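Local coordinates for protein beta-L-arabinobiosidase (Bacteroides thetaiotaomicron, PDB 5MQR) that probably hydrolyses glycosidic linkages of plant pectin in a gut bacterium, as a multidomain beta-L-arabinobiosidase that may also have sialidase activity, at residues 1059-1063 and 1064-1068. Sequence-based numbering, arbitrary orientation.
Sequences VLYHG and HNLTI
A beta hairpin with a two-residue type I' turn, His-1062 and Gly-1063 at its corners, links strands 1053-1061 and 1064-1071 within the glycosyl hydrolase family 65 C-terminal domain region; Tyr-1061 and His-1064 close the turn as an antiparallel hydrogen-bonded pair. Tyr-1061 N gives a nearly straight bond to His-1064 O (2.9 Å, 173° at the hydrogen), whereas the return bond from His-1064 N reaches Tyr-1061 O from above the carbonyl plane. Two residues further from the turn, Val-1059 and Leu-1066 form a second hydrogen-bonded pair, the shorter bond running from Leu-1066 N to Val-1059 O at 2.7 Å. Between them sits the non-hydrogen-bonded pair Leu-1060 and Asn-1065, where Leu-1060 CD1 lies 3.8 Å from Asn-1065 OD1, whose hydrogen bond comes from Arg-723 NH2.

The turn has a further clasp. His-1064 CG lies beside its own backbone N (chi1 -72°), which brings the edge of the imidazole back toward the turn, and ND1 donates to His-1062 O at 3.0 Å. The acceptor lies in the imidazole plane, while the nitrogen stands above the plane of the carbonyl. With an alanine in place of His-1064 the imidazole is gone, and His-1062 O would probably lose its donor from ND1, leaving the turn to its backbone bonds.

On the face shared with Val-1059 and His-1064, Leu-1066 CD1 packs obliquely against Tyr-1061 CD2 at 3.9 Å. The tyrosine ring also carries the His-1062 imidazole, whose CD2 sits 3.3 Å above the ring plane, over its centre. Tyr-1061 OH is hydrogen-bonded to Arg-1035 N, and His-1062 NE2 to Met-763 O. The hairpin end is thus fixed by backbone pairing, by an imidazole-to-carbonyl bond inside the turn, and by polar ties to the surrounding chain.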
loop_
_atom_site.group_PDB
_atom_site.type_symbol
_atom_site.label_atom_id
_atom_site.label_comp_id
_atom_site.label_asym_id
_atom_site.label_seq_id
_atom_site.Cartn_x
_atom_site.Cartn_y
_atom_site.Cartn_z
ATOM N N VAL A 1059 -9.052 -11.895 -2.012
ATOM C CA VAL A 1059 -10.431 -12.321 -2.212
ATOM C C VAL A 1059 -10.581 -12.773 -3.669
ATOM O O VAL A 1059 -10.257 -12.001 -4.591
ATOM C CB VAL A 1059 -11.422 -11.173 -1.933
ATOM C CG1 VAL A 1059 -12.858 -11.591 -2.273
ATOM C CG2 VAL A 1059 -11.329 -10.711 -0.488
ATOM N N LEU A 1060 -11.077 -13.991 -3.892
ATOM C CA LEU A 1060 -11.424 -14.430 -5.245
ATOM C C LEU A 1060 -12.874 -14.096 -5.495
ATOM O O LEU A 1060 -13.774 -14.703 -4.926
ATOM C CB LEU A 1060 -11.179 -15.921 -5.445
ATOM C CG LEU A 1060 -11.256 -16.442 -6.895
ATOM C CD1 LEU A 1060 -10.253 -15.721 -7.802
ATOM C CD2 LEU A 1060 -10.986 -17.937 -6.901
ATOM N N TYR A 1061 -13.097 -13.103 -6.341
ATOM C CA TYR A 1061 -14.432 -12.586 -6.619
ATOM C C TYR A 1061 -14.542 -12.431 -8.126
ATOM O O TYR A 1061 -13.807 -11.630 -8.706
ATOM C CB TYR A 1061 -14.625 -11.228 -5.919
ATOM C CG TYR A 1061 -15.980 -10.601 -6.180
ATOM C CD1 TYR A 1061 -17.100 -10.956 -5.408
ATOM C CD2 TYR A 1061 -16.166 -9.667 -7.212
ATOM C CE1 TYR A 1061 -18.352 -10.391 -5.647
ATOM C CE2 TYR A 1061 -17.412 -9.102 -7.454
ATOM C CZ TYR A 1061 -18.502 -9.468 -6.672
ATOM O OH TYR A 1061 -19.736 -8.931 -6.906
ATOM N N HIS A 1062 -15.442 -13.184 -8.754
ATOM C CA HIS A 1062 -15.668 -13.100 -10.206
ATOM C C HIS A 1062 -14.390 -13.335 -11.052
ATOM O O HIS A 1062 -14.158 -12.680 -12.081
ATOM C CB HIS A 1062 -16.313 -11.744 -10.582
ATOM C CG HIS A 1062 -17.733 -11.606 -10.150
ATOM N ND1 HIS A 1062 -18.698 -11.052 -10.955
ATOM C CD2 HIS A 1062 -18.354 -11.948 -8.999
ATOM C CE1 HIS A 1062 -19.853 -11.061 -10.323
ATOM N NE2 HIS A 1062 -19.673 -11.603 -9.134
ATOM N N GLY A 1063 -13.578 -14.296 -10.632
ATOM C CA GLY A 1063 -12.334 -14.599 -11.344
ATOM C C GLY A 1063 -11.210 -13.596 -11.209
ATOM O O GLY A 1063 -10.222 -13.730 -11.874
ATOM N N HIS A 1064 -11.352 -12.617 -10.316
ATOM C CA HIS A 1064 -10.357 -11.583 -10.057
ATOM C C HIS A 1064 -9.978 -11.627 -8.589
ATOM O O HIS A 1064 -10.753 -12.102 -7.774
ATOM C CB HIS A 1064 -10.945 -10.221 -10.395
ATOM C CG HIS A 1064 -11.100 -9.999 -11.862
ATOM N ND1 HIS A 1064 -12.087 -10.615 -12.610
ATOM C CD2 HIS A 1064 -10.375 -9.253 -12.729
ATOM C CE1 HIS A 1064 -11.968 -10.249 -13.874
ATOM N NE2 HIS A 1064 -10.940 -9.421 -13.971
ATOM N N ASN A 1065 -8.789 -11.152 -8.269
ATOM C CA ASN A 1065 -8.301 -11.099 -6.894
ATOM C C ASN A 1065 -8.517 -9.702 -6.323
ATOM O O ASN A 1065 -7.920 -8.759 -6.833
ATOM C CB ASN A 1065 -6.817 -11.456 -6.841
ATOM C CG ASN A 1065 -6.558 -12.883 -7.300
ATOM O OD1 ASN A 1065 -7.142 -13.826 -6.774
ATOM N ND2 ASN A 1065 -5.710 -13.040 -8.285
ATOM N N LEU A 1066 -9.370 -9.553 -5.299
ATOM C CA LEU A 1066 -9.661 -8.217 -4.769
ATOM C C LEU A 1066 -8.971 -7.952 -3.477
ATOM O O LEU A 1066 -8.718 -8.866 -2.674
ATOM C CB LEU A 1066 -11.167 -7.933 -4.576
ATOM C CG LEU A 1066 -12.169 -8.168 -5.704
ATOM C CD1 LEU A 1066 -13.524 -7.513 -5.396
ATOM C CD2 LEU A 1066 -11.669 -7.699 -7.027
ATOM N N THR A 1067 -8.698 -6.671 -3.277
ATOM C CA THR A 1067 -8.192 -6.152 -2.014
ATOM C C THR A 1067 -9.021 -4.949 -1.637
ATOM O O THR A 1067 -9.291 -4.102 -2.475
ATOM C CB THR A 1067 -6.747 -5.674 -2.163
ATOM O OG1 THR A 1067 -6.001 -6.685 -2.823
ATOM C CG2 THR A 1067 -6.131 -5.342 -0.839
ATOM N N ILE A 1068 -9.415 -4.868 -0.381
ATOM C CA ILE A 1068 -10.106 -3.689 0.121
ATOM C C ILE A 1068 -9.327 -3.252 1.337
ATOM O O ILE A 1068 -9.109 -4.033 2.247
ATOM C CB ILE A 1068 -11.559 -4.007 0.559
ATOM C CG1 ILE A 1068 -12.383 -4.506 -0.631
ATOM C CG2 ILE A 1068 -12.198 -2.790 1.226
ATOM C CD1 ILE A 1068 -13.622 -5.274 -0.234
#